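Local coordinates for protein putative tetrapyrrole (Corrin/porphyrin) methylase (Bacteroides fragilis, PDB 3FFY) that probably transfers a methyl group from S-adenosylmethionine to a cytidine 2'-hydroxyl of 16S rRNA, this chain being the C-terminal part of the enzyme, at residues A[21-26]-A[37-42]; A[30-35]-A[55-60]; A[60-65]-A[88-93]; A[76-79]-A[83-86]. All blocks are in the same frame, centred on the assembly; numbering follows the deposited sequence.

From the N terminus, interaction 1 closes the short loop that carries strand 20-24 through helix 32-38 toward strand 45-50. Interaction 2 starts within that loop, at the N-terminal end of the same helix, and reaches forward to helix 55-66, so the two cross; the Glu-23 to Lys-35 salt bridge joins them directly. Interaction 3 follows in series, shares Thr-60 with interaction 2, and ties helix 55-66 to the start of helix 90-99. The chain between its segments contains the hairpin of interaction 4, whose centre lies about 22 Å from those of interactions 1 and 2. Three helices and both outermost strands of the five-stranded sheet are thereby connected.

Interaction 1. Residues A[21-26]-A[37-42]; sequences CFEGFL and KSLVDE
Glu-23 and Leu-39 reach toward each other from opposite directions across the beta-alpha-beta unit formed by strand 20-24, helix 32-38 and strand 45-50. Their contact spans the gap between the first strand and the end of the helix, where the backbones stay well apart: the CA atoms of Glu-23 and Leu-39 are separated by 9.8 Å. Only side chains can bridge such a distance. The CD2 branch of Leu-39 does the touching, 3.4 Å from Glu-23 OE2, while the carboxylate carbon lies a little farther off. In Glu-23 the bend at chi2 (-73°) swings the carboxylate off the strand, to the side where Leu-39 CD2 meets it; its OE1 forms a salt bridge with Lys-35, so the methyl packs beside an acid already paired with a base. Leu-39 also rests on Met-46 and Phe-48 of strand 45-50, which places this pair against the neighbouring parallel strand.

Two residues earlier in the strand, and on the same side, Cys-21 meets Glu-42. Leu-39 to Glu-42 is a type I beta turn, closed by the bond from Glu-42 N to Leu-39 O (3.1 Å), and it brings Glu-42 round to face the strand. With CG anti to the backbone N (chi1 -176°), the glutamate leaves the turn toward the cysteine before bending at chi2. Its OE2 accepts from the backbone N of Arg-44, which helps fix the carboxylate's rotation. The sulfur approaches this group from above: Cys-21 SG is almost equally far from Glu-42 CD (3.8 Å), OE2 (3.9 Å) and OE1 (4.0 Å).

Interaction 2. Residues A[30-35]-A[55-60]; sequences KGRMTK and LLKTLT. With SO4 (sulfate ion), chain B.
Lys-57 lays its aliphatic end over one face of the Arg-32 guanidinium, with CE 3.8 Å from Arg-32 NE. Both side chains are extended, and the lysine NZ stands 4.3 Å from that same Arg-32 NE, a like-charged approach; the arginine NE itself donates to Gln-61 OE1, one turn farther along helix 55-66. Next in sequence, Thr-58 meets the guanidinium at its edge: Arg-32 NH2 donates to Thr-58 OG1 (3.1 Å, N-H...O 145°), the oxygen lying only 14° out of the guanidinium plane. That hydroxyl also bonds Glu-50 OE1, while Arg-32 NH1 is taken by Pro-27 O, so all three arginine nitrogens have partners. Arg-32 belongs to a helix N-terminus that binds an anion. Gly-31 is the N-cap of helix 32-38, and a sulfate, probably from the crystallisation liquor, accepts from Gly-31 N through O2 (2.6 Å), from Met-33 N through O1 (2.9 Å) and from Thr-34 N through O4 (2.9 Å). Arg-32 points from this end across to helix 55-66. There, Thr-60 OG1 donates to Leu-56 O (2.8 Å) from above the carbonyl plane, and Leu-56 O also accepts from Thr-60 N.

Interaction 3. Residues A[60-65]-A[88-93]; sequences TQFAEY and GTLSEL
The Phe-62 ring receives Leu-90 CD2 at its edge, near the ring plane, and does not offer that methyl a face. Its aromatic neighbours are Phe-66, met edge-to-face, and Phe-48, whose plane is inclined by about 50°. The setting is helix-on-helix packing on the mixed beta sheet of this alpha/beta fold: helix 55-66 lies beside the first turn of helix 90-99, and both send side chains to the sheet, Phe-62 onto Ile-108 and Leu-110 of strand 106-110 and Leu-90 onto Val-72 of strand 71-77.

Leu-90 carries most of the contact. With CG beside its own backbone N (chi1 -80°), both methyls come up to Phe-62 CB from the same side, CD1 at 3.7 Å and CD2 at 3.9 Å from that carbon. CD1 goes further and presses against the peptide between Phe-62 and Ala-63, 3.4 Å from Phe-62 C and 3.3 Å from Ala-63 N, which is tight packing of a methyl on helix backbone. The small side chain of Ala-63 permits this approach: the CA atoms of Ala-63 and Leu-90 are only 5.9 Å apart, and the two CB atoms also touch. Phe-62, by contrast, begins toward helix 90-99 but its ring turns away, down to the sheet, so its CB and ring edge do the work.

The helix end presenting Leu-90 is fixed by a capping box. Thr-89 is the N-cap; its OG1 accepts from Glu-92 N (3.0 Å, 172°), and in return Glu-92 OE1 takes the Thr-89 N-H (2.8 Å) on the anti side of the carboxylate.

Interaction 4. Residues A[76-79]-A[83-86]; sequences REIS and EETV. With SO4 (sulfate ion), chain C.
The beta hairpin of strands 71-77 and 82-87 closes through Arg-76 and Glu-84, an antiparallel hydrogen-bonded pair. Arg-76 N donates to Glu-84 O (2.8 Å, 168°) and Glu-84 N to Arg-76 O (2.9 Å). On the same face the two side chains run side by side, both with CG anti to the backbone N, and end in a salt bridge between Arg-76 NH1 and Glu-84 OE1 (2.7 Å). Its hydrogen bond is weak, the N-H...O angle being only 126°, and the guanidinium and carboxylate planes stand steeply to each other. Ile-78 CG1 lies over one face of the guanidinium, toward its rim, while its CD1 reaches Glu-84 CB (3.8 Å).

The other face carries the non-hydrogen-bonded pair Glu-77 and Glu-83. Bent at chi2 (96°), Glu-83 folds over its partner's backbone and brings OE2 to 3.3 Å from Glu-77 CA. The side chains cross at a slant, Glu-77 OE2 bonded to Asn-2 and 4.6 Å from Glu-83 OE2, and a water bridges Glu-83 OE2 and Ser-79 O. Beyond the strand, Ser-79 OG donates to a sulfate O2 (2.5 Å); this ion, probably from the crystallisation liquor, also bonds His-96 of the second subunit.

Helix 6-12 packs on the Glu-77 and Glu-83 face through Pro-8. Within the chain strand 82-87 is outermost, but residues 83-86 pair antiparallel with a strand of the second subunit, continuing the sheet across the dimer interface.

Interaction 1. Residues A[21-26]-A[37-42]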
loop_
_atom_site.group_PDB
_atom_site.type_symbol
_atom_site.label_atom_id
_atom_site.label_comp_id
_atom_site.label_asym_id
_atom_site.label_seq_id
_atom_site.Cartn_x
_atom_site.Cartn_y
_atom_site.Cartn_z
ATOM N N CYS A 21 3.020 17.528 3.754
ATOM C CA CYS A 21 2.073 18.567 4.047
ATOM C C CYS A 21 0.680 18.002 4.118
ATOM O O CYS A 21 0.104 17.614 3.097
ATOM C CB CYS A 21 2.121 19.605 2.947
ATOM S SG CYS A 21 3.740 20.360 2.844
ATOM N N PHE A 22 0.128 17.958 5.321
ATOM C CA PHE A 22 -1.268 17.611 5.441
ATOM C C PHE A 22 -2.041 18.828 4.969
ATOM O O PHE A 22 -1.893 19.901 5.533
ATOM C CB PHE A 22 -1.661 17.230 6.868
ATOM C CG PHE A 22 -3.115 16.931 6.999
ATOM C CD1 PHE A 22 -3.620 15.724 6.527
ATOM C CD2 PHE A 22 -4.004 17.890 7.478
ATOM C CE1 PHE A 22 -5.009 15.445 6.593
ATOM C CE2 PHE A 22 -5.365 17.624 7.563
ATOM C CZ PHE A 22 -5.865 16.394 7.105
ATOM N N GLU A 23 -2.844 18.655 3.917
ATOM C CA GLU A 23 -3.667 19.754 3.395
ATOM C C GLU A 23 -5.160 19.600 3.733
ATOM O O GLU A 23 -5.910 20.572 3.733
ATOM C CB GLU A 23 -3.509 19.835 1.883
ATOM C CG GLU A 23 -2.076 19.870 1.376
ATOM C CD GLU A 23 -1.361 21.186 1.627
ATOM O OE1 GLU A 23 -1.987 22.212 1.986
ATOM O OE2 GLU A 23 -0.142 21.186 1.433
ATOM N N GLY A 24 -5.601 18.383 4.045
ATOM C CA GLY A 24 -7.010 18.145 4.408
ATOM C C GLY A 24 -7.894 18.155 3.173
ATOM O O GLY A 24 -7.557 17.582 2.161
ATOM N N PHE A 25 -9.015 18.846 3.261
ATOM C CA PHE A 25 -9.975 18.941 2.182
ATOM C C PHE A 25 -9.723 20.215 1.433
ATOM O O PHE A 25 -9.530 21.266 2.044
ATOM C CB PHE A 25 -11.368 19.016 2.776
ATOM C CG PHE A 25 -11.788 17.741 3.443
ATOM C CD1 PHE A 25 -12.349 16.701 2.684
ATOM C CD2 PHE A 25 -11.616 17.562 4.798
ATOM C CE1 PHE A 25 -12.736 15.518 3.281
ATOM C CE2 PHE A 25 -12.008 16.381 5.406
ATOM C CZ PHE A 25 -12.557 15.354 4.637
ATOM N N LEU A 26 -9.732 20.139 0.116
ATOM C CA LEU A 26 -9.715 21.338 -0.717
ATOM C C LEU A 26 -10.979 22.143 -0.527
ATOM O O LEU A 26 -12.072 21.604 -0.257
ATOM C CB LEU A 26 -9.640 20.959 -2.175
ATOM C CG LEU A 26 -8.295 20.643 -2.785
ATOM C CD1 LEU A 26 -8.616 19.855 -4.065
ATOM C CD2 LEU A 26 -7.576 21.947 -3.146
ATOM N N LYS A 37 -3.308 26.826 -6.898
ATOM C CA LYS A 37 -2.290 27.723 -7.407
ATOM C C LYS A 37 -1.156 27.797 -6.390
ATOM O O LYS A 37 0.023 27.802 -6.762
ATOM C CB LYS A 37 -2.892 29.121 -7.606
ATOM C CG LYS A 37 -2.427 29.920 -8.828
ATOM C CD LYS A 37 -2.919 31.399 -8.678
ATOM C CE LYS A 37 -2.179 32.404 -9.584
ATOM N NZ LYS A 37 -2.073 33.775 -8.944
ATOM N N SER A 38 -1.517 27.833 -5.103
ATOM C CA SER A 38 -0.529 27.994 -4.027
ATOM C C SER A 38 0.396 26.771 -3.897
ATOM O O SER A 38 1.550 26.909 -3.456
ATOM C CB SER A 38 -1.214 28.314 -2.685
ATOM O OG SER A 38 -1.334 27.186 -1.836
ATOM N N LEU A 39 -0.068 25.590 -4.316
ATOM C CA LEU A 39 0.718 24.356 -4.087
ATOM C C LEU A 39 1.669 23.982 -5.231
ATOM O O LEU A 39 2.421 22.977 -5.155
ATOM C CB LEU A 39 -0.219 23.203 -3.802
ATOM C CG LEU A 39 -0.952 23.333 -2.486
ATOM C CD1 LEU A 39 -2.040 22.258 -2.470
ATOM C CD2 LEU A 39 0.020 23.240 -1.265
ATOM N N VAL A 40 1.651 24.810 -6.274
ATOM C CA VAL A 40 2.359 24.508 -7.527
ATOM C C VAL A 40 3.881 24.292 -7.384
ATOM O O VAL A 40 4.429 23.444 -8.087
ATOM C CB VAL A 40 1.986 25.543 -8.615
ATOM C CG1 VAL A 40 3.080 25.665 -9.638
ATOM C CG2 VAL A 40 0.639 25.130 -9.244
ATOM N N ASP A 41 4.527 24.998 -6.444
ATOM C CA ASP A 41 5.976 24.911 -6.224
ATOM C C ASP A 41 6.343 24.090 -4.969
ATOM O O ASP A 41 7.479 24.117 -4.504
ATOM C CB ASP A 41 6.577 26.335 -6.172
ATOM C CG ASP A 41 5.508 27.422 -5.950
ATOM O OD1 ASP A 41 5.697 28.564 -6.436
ATOM O OD2 ASP A 41 4.473 27.119 -5.290
ATOM N N GLU A 42 5.377 23.343 -4.435
ATOM C CA GLU A 42 5.586 22.558 -3.224
ATOM C C GLU A 42 6.432 21.345 -3.565
ATOM O O GLU A 42 6.031 20.538 -4.405
ATOM C CB GLU A 42 4.228 22.138 -2.646
ATOM C CG GLU A 42 4.282 21.379 -1.316
ATOM C CD GLU A 42 5.195 22.043 -0.270
ATOM O OE1 GLU A 42 4.893 23.160 0.212
ATOM O OE2 GLU A 42 6.218 21.423 0.075
#

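Interaction 2. Residues A[30-35]-A[55-60]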
loop_
_atom_site.group_PDB
_atom_site.type_symbol
_atom_site.label_atom_id
_atom_site.label_comp_id
_atom_site.label_asym_id
_atom_site.label_seq_id
_atom_site.Cartn_x
_atom_site.Cartn_y
_atom_site.Cartn_z
ATOM N N LYS A 30 -15.132 28.920 -3.317
ATOM C CA LYS A 30 -14.262 30.035 -2.954
ATOM C C LYS A 30 -12.971 29.520 -2.290
ATOM O O LYS A 30 -13.015 28.632 -1.425
ATOM C CB LYS A 30 -15.011 31.047 -2.056
ATOM C CG LYS A 30 -15.147 32.468 -2.660
ATOM C CD LYS A 30 -14.166 33.512 -2.025
ATOM C CE LYS A 30 -12.808 32.869 -1.552
ATOM N NZ LYS A 30 -11.600 33.772 -1.537
ATOM N N GLY A 31 -11.835 30.045 -2.755
ATOM C CA GLY A 31 -10.524 29.720 -2.207
ATOM C C GLY A 31 -9.840 28.524 -2.854
ATOM O O GLY A 31 -8.680 28.266 -2.564
ATOM N N ARG A 32 -10.536 27.802 -3.736
ATOM C CA ARG A 32 -10.024 26.521 -4.268
ATOM C C ARG A 32 -8.910 26.659 -5.273
ATOM O O ARG A 32 -7.883 25.988 -5.155
ATOM C CB ARG A 32 -11.143 25.752 -4.923
ATOM C CG ARG A 32 -10.713 24.418 -5.477
ATOM C CD ARG A 32 -11.893 23.810 -6.176
ATOM N NE ARG A 32 -11.603 22.472 -6.647
ATOM C CZ ARG A 32 -11.776 21.347 -5.965
ATOM N NH1 ARG A 32 -12.248 21.350 -4.738
ATOM N NH2 ARG A 32 -11.470 20.188 -6.546
HETATM N N MSE A 33 -9.148 27.493 -6.289
HETATM C CA MSE A 33 -8.120 27.800 -7.288
HETATM C C MSE A 33 -6.913 28.438 -6.610
HETATM O O MSE A 33 -5.773 28.060 -6.893
HETATM C CB MSE A 33 -8.645 28.691 -8.404
HETATM C CG MSE A 33 -9.872 28.111 -9.107
HETATM SE SE MSE A 33 -9.817 26.182 -9.571
HETATM C CE MSE A 33 -9.152 26.189 -11.452
ATOM N N THR A 34 -7.154 29.353 -5.672
ATOM C CA THR A 34 -6.060 29.915 -4.889
ATOM C C THR A 34 -5.230 28.858 -4.175
ATOM O O THR A 34 -4.022 28.851 -4.306
ATOM C CB THR A 34 -6.582 30.875 -3.856
ATOM O OG1 THR A 34 -7.387 31.852 -4.525
ATOM C CG2 THR A 34 -5.407 31.554 -3.115
ATOM N N LYS A 35 -5.868 27.975 -3.416
ATOM C CA LYS A 35 -5.148 26.895 -2.785
ATOM C C LYS A 35 -4.356 26.085 -3.807
ATOM O O LYS A 35 -3.214 25.744 -3.555
ATOM C CB LYS A 35 -6.097 25.955 -2.042
ATOM C CG LYS A 35 -5.384 24.863 -1.263
ATOM C CD LYS A 35 -4.658 25.402 -0.018
ATOM C CE LYS A 35 -3.544 24.466 0.448
ATOM N NZ LYS A 35 -3.136 24.677 1.863
ATOM N N LEU A 55 -13.684 13.038 -6.253
ATOM C CA LEU A 55 -12.299 12.638 -6.545
ATOM C C LEU A 55 -11.832 12.932 -7.966
ATOM O O LEU A 55 -10.736 13.459 -8.158
ATOM C CB LEU A 55 -12.066 11.149 -6.235
ATOM C CG LEU A 55 -10.626 10.617 -6.446
ATOM C CD1 LEU A 55 -9.583 11.388 -5.564
ATOM C CD2 LEU A 55 -10.607 9.119 -6.222
ATOM N N LEU A 56 -12.653 12.608 -8.967
ATOM C CA LEU A 56 -12.210 12.710 -10.349
ATOM C C LEU A 56 -11.916 14.162 -10.683
ATOM O O LEU A 56 -10.890 14.448 -11.273
ATOM C CB LEU A 56 -13.262 12.182 -11.329
ATOM C CG LEU A 56 -12.876 11.379 -12.595
ATOM C CD1 LEU A 56 -13.829 11.756 -13.745
ATOM C CD2 LEU A 56 -11.425 11.409 -12.990
ATOM N N LYS A 57 -12.809 15.070 -10.309
ATOM C CA LYS A 57 -12.567 16.526 -10.493
ATOM C C LYS A 57 -11.244 16.956 -9.858
ATOM O O LYS A 57 -10.417 17.589 -10.519
ATOM C CB LYS A 57 -13.706 17.365 -9.879
ATOM C CG LYS A 57 -13.576 18.909 -10.077
ATOM C CD LYS A 57 -14.683 19.713 -9.347
ATOM C CE LYS A 57 -14.251 21.202 -9.119
ATOM N NZ LYS A 57 -15.376 22.079 -8.690
ATOM N N THR A 58 -11.061 16.597 -8.586
ATOM C CA THR A 58 -9.827 16.950 -7.876
ATOM C C THR A 58 -8.577 16.421 -8.627
ATOM O O THR A 58 -7.595 17.155 -8.813
ATOM C CB THR A 58 -9.859 16.472 -6.408
ATOM O OG1 THR A 58 -10.796 17.285 -5.698
ATOM C CG2 THR A 58 -8.486 16.610 -5.768
ATOM N N LEU A 59 -8.621 15.149 -9.047
ATOM C CA LEU A 59 -7.500 14.533 -9.771
ATOM C C LEU A 59 -7.263 15.207 -11.100
ATOM O O LEU A 59 -6.120 15.425 -11.483
ATOM C CB LEU A 59 -7.726 13.045 -10.002
ATOM C CG LEU A 59 -7.717 12.174 -8.753
ATOM C CD1 LEU A 59 -8.037 10.779 -9.207
ATOM C CD2 LEU A 59 -6.422 12.205 -7.997
ATOM N N THR A 60 -8.351 15.585 -11.780
ATOM C CA THR A 60 -8.243 16.289 -13.046
ATOM C C THR A 60 -7.567 17.638 -12.840
ATOM O O THR A 60 -6.626 18.002 -13.538
ATOM C CB THR A 60 -9.604 16.451 -13.716
ATOM O OG1 THR A 60 -10.171 15.136 -13.878
ATOM C CG2 THR A 60 -9.417 17.094 -15.037
HETATM S S SO4 B . -10.819 31.063 -5.934
HETATM O O1 SO4 B . -11.179 29.628 -6.346
HETATM O O2 SO4 B . -11.763 31.560 -4.844
HETATM O O3 SO4 B . -10.584 31.836 -7.205
HETATM O O4 SO4 B . -9.419 31.115 -5.298
#

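Interaction 3. Residues A[60-65]-A[88-93]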
loop_
_atom_site.group_PDB
_atom_site.type_symbol
_atom_site.label_atom_id
_atom_site.label_comp_id
_atom_site.label_asym_id
_atom_site.label_seq_id
_atom_site.Cartn_x
_atom_site.Cartn_y
_atom_site.Cartn_z
ATOM N N THR A 60 -8.351 15.585 -11.780
ATOM C CA THR A 60 -8.243 16.289 -13.046
ATOM C C THR A 60 -7.567 17.638 -12.840
ATOM O O THR A 60 -6.626 18.002 -13.538
ATOM C CB THR A 60 -9.604 16.451 -13.716
ATOM O OG1 THR A 60 -10.171 15.136 -13.878
ATOM C CG2 THR A 60 -9.417 17.094 -15.037
ATOM N N GLN A 61 -8.022 18.372 -11.840
ATOM C CA GLN A 61 -7.418 19.678 -11.589
ATOM C C GLN A 61 -5.974 19.549 -11.097
ATOM O O GLN A 61 -5.137 20.386 -11.413
ATOM C CB GLN A 61 -8.275 20.460 -10.601
ATOM C CG GLN A 61 -9.669 20.701 -11.158
ATOM C CD GLN A 61 -10.504 21.616 -10.277
ATOM O OE1 GLN A 61 -10.796 21.299 -9.123
ATOM N NE2 GLN A 61 -10.890 22.762 -10.821
ATOM N N PHE A 62 -5.695 18.534 -10.289
ATOM C CA PHE A 62 -4.321 18.218 -9.918
ATOM C C PHE A 62 -3.459 18.045 -11.195
ATOM O O PHE A 62 -2.319 18.576 -11.286
ATOM C CB PHE A 62 -4.269 16.938 -9.043
ATOM C CG PHE A 62 -4.585 17.148 -7.563
ATOM C CD1 PHE A 62 -5.084 18.352 -7.072
ATOM C CD2 PHE A 62 -4.401 16.096 -6.655
ATOM C CE1 PHE A 62 -5.342 18.505 -5.738
ATOM C CE2 PHE A 62 -4.648 16.261 -5.343
ATOM C CZ PHE A 62 -5.131 17.440 -4.866
ATOM N N ALA A 63 -3.979 17.311 -12.191
ATOM C CA ALA A 63 -3.233 17.137 -13.456
ATOM C C ALA A 63 -3.039 18.485 -14.112
ATOM O O ALA A 63 -1.977 18.784 -14.651
ATOM C CB ALA A 63 -3.971 16.176 -14.431
ATOM N N GLU A 64 -4.070 19.318 -14.091
ATOM C CA GLU A 64 -3.934 20.621 -14.746
ATOM C C GLU A 64 -2.855 21.463 -14.055
ATOM O O GLU A 64 -2.032 22.063 -14.722
ATOM C CB GLU A 64 -5.264 21.350 -14.775
ATOM C CG GLU A 64 -6.324 20.663 -15.589
ATOM C CD GLU A 64 -7.651 21.364 -15.470
ATOM O OE1 GLU A 64 -7.804 22.220 -14.591
ATOM O OE2 GLU A 64 -8.558 21.089 -16.247
ATOM N N TYR A 65 -2.841 21.478 -12.719
ATOM C CA TYR A 65 -1.898 22.318 -11.926
ATOM C C TYR A 65 -0.508 21.704 -11.687
ATOM O O TYR A 65 0.487 22.426 -11.631
ATOM C CB TYR A 65 -2.501 22.653 -10.545
ATOM C CG TYR A 65 -3.487 23.775 -10.570
ATOM C CD1 TYR A 65 -4.798 23.573 -10.980
ATOM C CD2 TYR A 65 -3.086 25.075 -10.230
ATOM C CE1 TYR A 65 -5.698 24.629 -11.029
ATOM C CE2 TYR A 65 -3.987 26.151 -10.270
ATOM C CZ TYR A 65 -5.282 25.920 -10.664
ATOM O OH TYR A 65 -6.145 26.974 -10.684
ATOM N N GLY A 88 -0.053 5.622 -9.349
ATOM C CA GLY A 88 0.526 5.819 -10.646
ATOM C C GLY A 88 0.650 7.306 -10.912
ATOM O O GLY A 88 0.744 8.107 -9.992
ATOM N N THR A 89 0.665 7.663 -12.177
ATOM C CA THR A 89 0.627 9.065 -12.552
ATOM C C THR A 89 -0.816 9.575 -12.363
ATOM O O THR A 89 -1.795 8.777 -12.270
ATOM C CB THR A 89 1.059 9.250 -13.959
ATOM O OG1 THR A 89 0.070 8.674 -14.826
ATOM C CG2 THR A 89 2.476 8.591 -14.250
ATOM N N LEU A 90 -0.956 10.898 -12.274
ATOM C CA LEU A 90 -2.285 11.492 -12.240
ATOM C C LEU A 90 -3.122 11.024 -13.475
ATOM O O LEU A 90 -4.311 10.729 -13.366
ATOM C CB LEU A 90 -2.199 13.036 -12.186
ATOM C CG LEU A 90 -1.918 13.664 -10.815
ATOM C CD1 LEU A 90 -1.660 15.226 -10.970
ATOM C CD2 LEU A 90 -3.043 13.363 -9.844
ATOM N N SER A 91 -2.479 10.975 -14.615
ATOM C CA SER A 91 -3.093 10.505 -15.850
ATOM C C SER A 91 -3.675 9.068 -15.724
ATOM O O SER A 91 -4.822 8.813 -16.065
ATOM C CB SER A 91 -2.053 10.555 -16.978
ATOM O OG SER A 91 -2.659 10.242 -18.206
ATOM N N GLU A 92 -2.866 8.154 -15.225
ATOM C CA GLU A 92 -3.319 6.795 -14.931
ATOM C C GLU A 92 -4.483 6.762 -13.931
ATOM O O GLU A 92 -5.460 6.022 -14.147
ATOM C CB GLU A 92 -2.170 5.966 -14.390
ATOM C CG GLU A 92 -1.148 5.626 -15.431
ATOM C CD GLU A 92 0.128 5.001 -14.843
ATOM O OE1 GLU A 92 0.551 5.318 -13.724
ATOM O OE2 GLU A 92 0.748 4.194 -15.532
ATOM N N LEU A 93 -4.424 7.567 -12.879
ATOM C CA LEU A 93 -5.530 7.562 -11.928
ATOM C C LEU A 93 -6.808 8.199 -12.516
ATOM O O LEU A 93 -7.876 7.820 -12.155
ATOM C CB LEU A 93 -5.155 8.213 -10.611
ATOM C CG LEU A 93 -4.628 7.235 -9.492
ATOM C CD1 LEU A 93 -3.259 6.589 -9.912
ATOM C CD2 LEU A 93 -4.537 7.947 -8.248
#

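Interaction 4. Residues A[76-79]-A[83-86]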
loop_
_atom_site.group_PDB
_atom_site.type_symbol
_atom_site.label_atom_id
_atom_site.label_comp_id
_atom_site.label_asym_id
_atom_site.label_seq_id
_atom_site.Cartn_x
_atom_site.Cartn_y
_atom_site.Cartn_z
ATOM N N ARG A 76 -7.920 3.951 0.302
ATOM C CA ARG A 76 -9.079 3.799 1.112
ATOM C C ARG A 76 -8.755 2.865 2.247
ATOM O O ARG A 76 -8.164 1.789 2.067
ATOM C CB ARG A 76 -10.190 3.256 0.232
ATOM C CG ARG A 76 -11.510 3.227 0.935
ATOM C CD ARG A 76 -12.513 2.585 0.077
ATOM N NE ARG A 76 -13.375 1.789 0.928
ATOM C CZ ARG A 76 -13.601 0.490 0.769
ATOM N NH1 ARG A 76 -13.039 -0.178 -0.241
ATOM N NH2 ARG A 76 -14.407 -0.144 1.615
ATOM N N GLU A 77 -9.087 3.304 3.444
ATOM C CA GLU A 77 -8.782 2.528 4.604
ATOM C C GLU A 77 -9.939 1.557 4.865
ATOM O O GLU A 77 -11.032 1.994 5.188
ATOM C CB GLU A 77 -8.568 3.438 5.794
ATOM C CG GLU A 77 -8.455 2.623 7.051
ATOM C CD GLU A 77 -8.275 3.434 8.316
ATOM O OE1 GLU A 77 -8.744 2.924 9.362
ATOM O OE2 GLU A 77 -7.682 4.548 8.279
ATOM N N ILE A 78 -9.740 0.258 4.697
ATOM C CA ILE A 78 -10.814 -0.700 5.012
ATOM C C ILE A 78 -10.796 -1.040 6.498
ATOM O O ILE A 78 -11.829 -1.371 7.045
ATOM C CB ILE A 78 -10.710 -1.975 4.177
ATOM C CG1 ILE A 78 -10.843 -1.631 2.700
ATOM C CG2 ILE A 78 -11.754 -2.994 4.635
ATOM C CD1 ILE A 78 -10.055 -2.545 1.784
ATOM N N SER A 79 -9.643 -0.972 7.161
ATOM C CA SER A 79 -9.600 -1.105 8.602
ATOM C C SER A 79 -8.300 -0.495 9.038
ATOM O O SER A 79 -7.562 0.063 8.215
ATOM C CB SER A 79 -9.697 -2.560 9.024
ATOM O OG SER A 79 -8.421 -3.133 9.249
ATOM N N GLU A 83 -5.889 -1.858 3.753
ATOM C CA GLU A 83 -5.947 -0.667 2.910
ATOM C C GLU A 83 -6.094 -1.123 1.479
ATOM O O GLU A 83 -5.716 -2.216 1.103
ATOM C CB GLU A 83 -4.680 0.157 3.119
ATOM C CG GLU A 83 -4.724 1.602 2.607
ATOM C CD GLU A 83 -5.078 2.707 3.637
ATOM O OE1 GLU A 83 -4.900 3.871 3.232
ATOM O OE2 GLU A 83 -5.504 2.462 4.808
ATOM N N GLU A 84 -6.676 -0.274 0.673
ATOM C CA GLU A 84 -6.818 -0.500 -0.729
ATOM C C GLU A 84 -6.227 0.728 -1.416
ATOM O O GLU A 84 -6.544 1.851 -1.028
ATOM C CB GLU A 84 -8.283 -0.554 -0.988
ATOM C CG GLU A 84 -8.663 -1.396 -2.100
ATOM C CD GLU A 84 -10.141 -1.277 -2.379
ATOM O OE1 GLU A 84 -10.800 -0.431 -1.696
ATOM O OE2 GLU A 84 -10.631 -2.035 -3.259
ATOM N N THR A 85 -5.372 0.535 -2.407
ATOM C CA THR A 85 -4.623 1.639 -2.958
ATOM C C THR A 85 -4.511 1.574 -4.467
ATOM O O THR A 85 -4.350 0.484 -5.048
ATOM C CB THR A 85 -3.220 1.707 -2.306
ATOM O OG1 THR A 85 -3.400 1.967 -0.925
ATOM C CG2 THR A 85 -2.350 2.819 -2.877
ATOM N N VAL A 86 -4.650 2.754 -5.093
ATOM C CA VAL A 86 -4.415 2.962 -6.551
ATOM C C VAL A 86 -3.302 3.972 -6.703
ATOM O O VAL A 86 -3.406 5.095 -6.161
ATOM C CB VAL A 86 -5.674 3.403 -7.315
ATOM C CG1 VAL A 86 -5.364 3.525 -8.823
ATOM C CG2 VAL A 86 -6.876 2.346 -7.065
HETATM S S SO4 C . -9.210 -5.868 10.633
HETATM O O1 SO4 C . -10.706 -5.847 10.778
HETATM O O2 SO4 C . -8.997 -5.566 9.179
HETATM O O3 SO4 C . -8.686 -7.291 10.790
HETATM O O4 SO4 C . -8.720 -4.876 11.585
HETATM O O HOH W 1 -5.232 0.696 6.915
#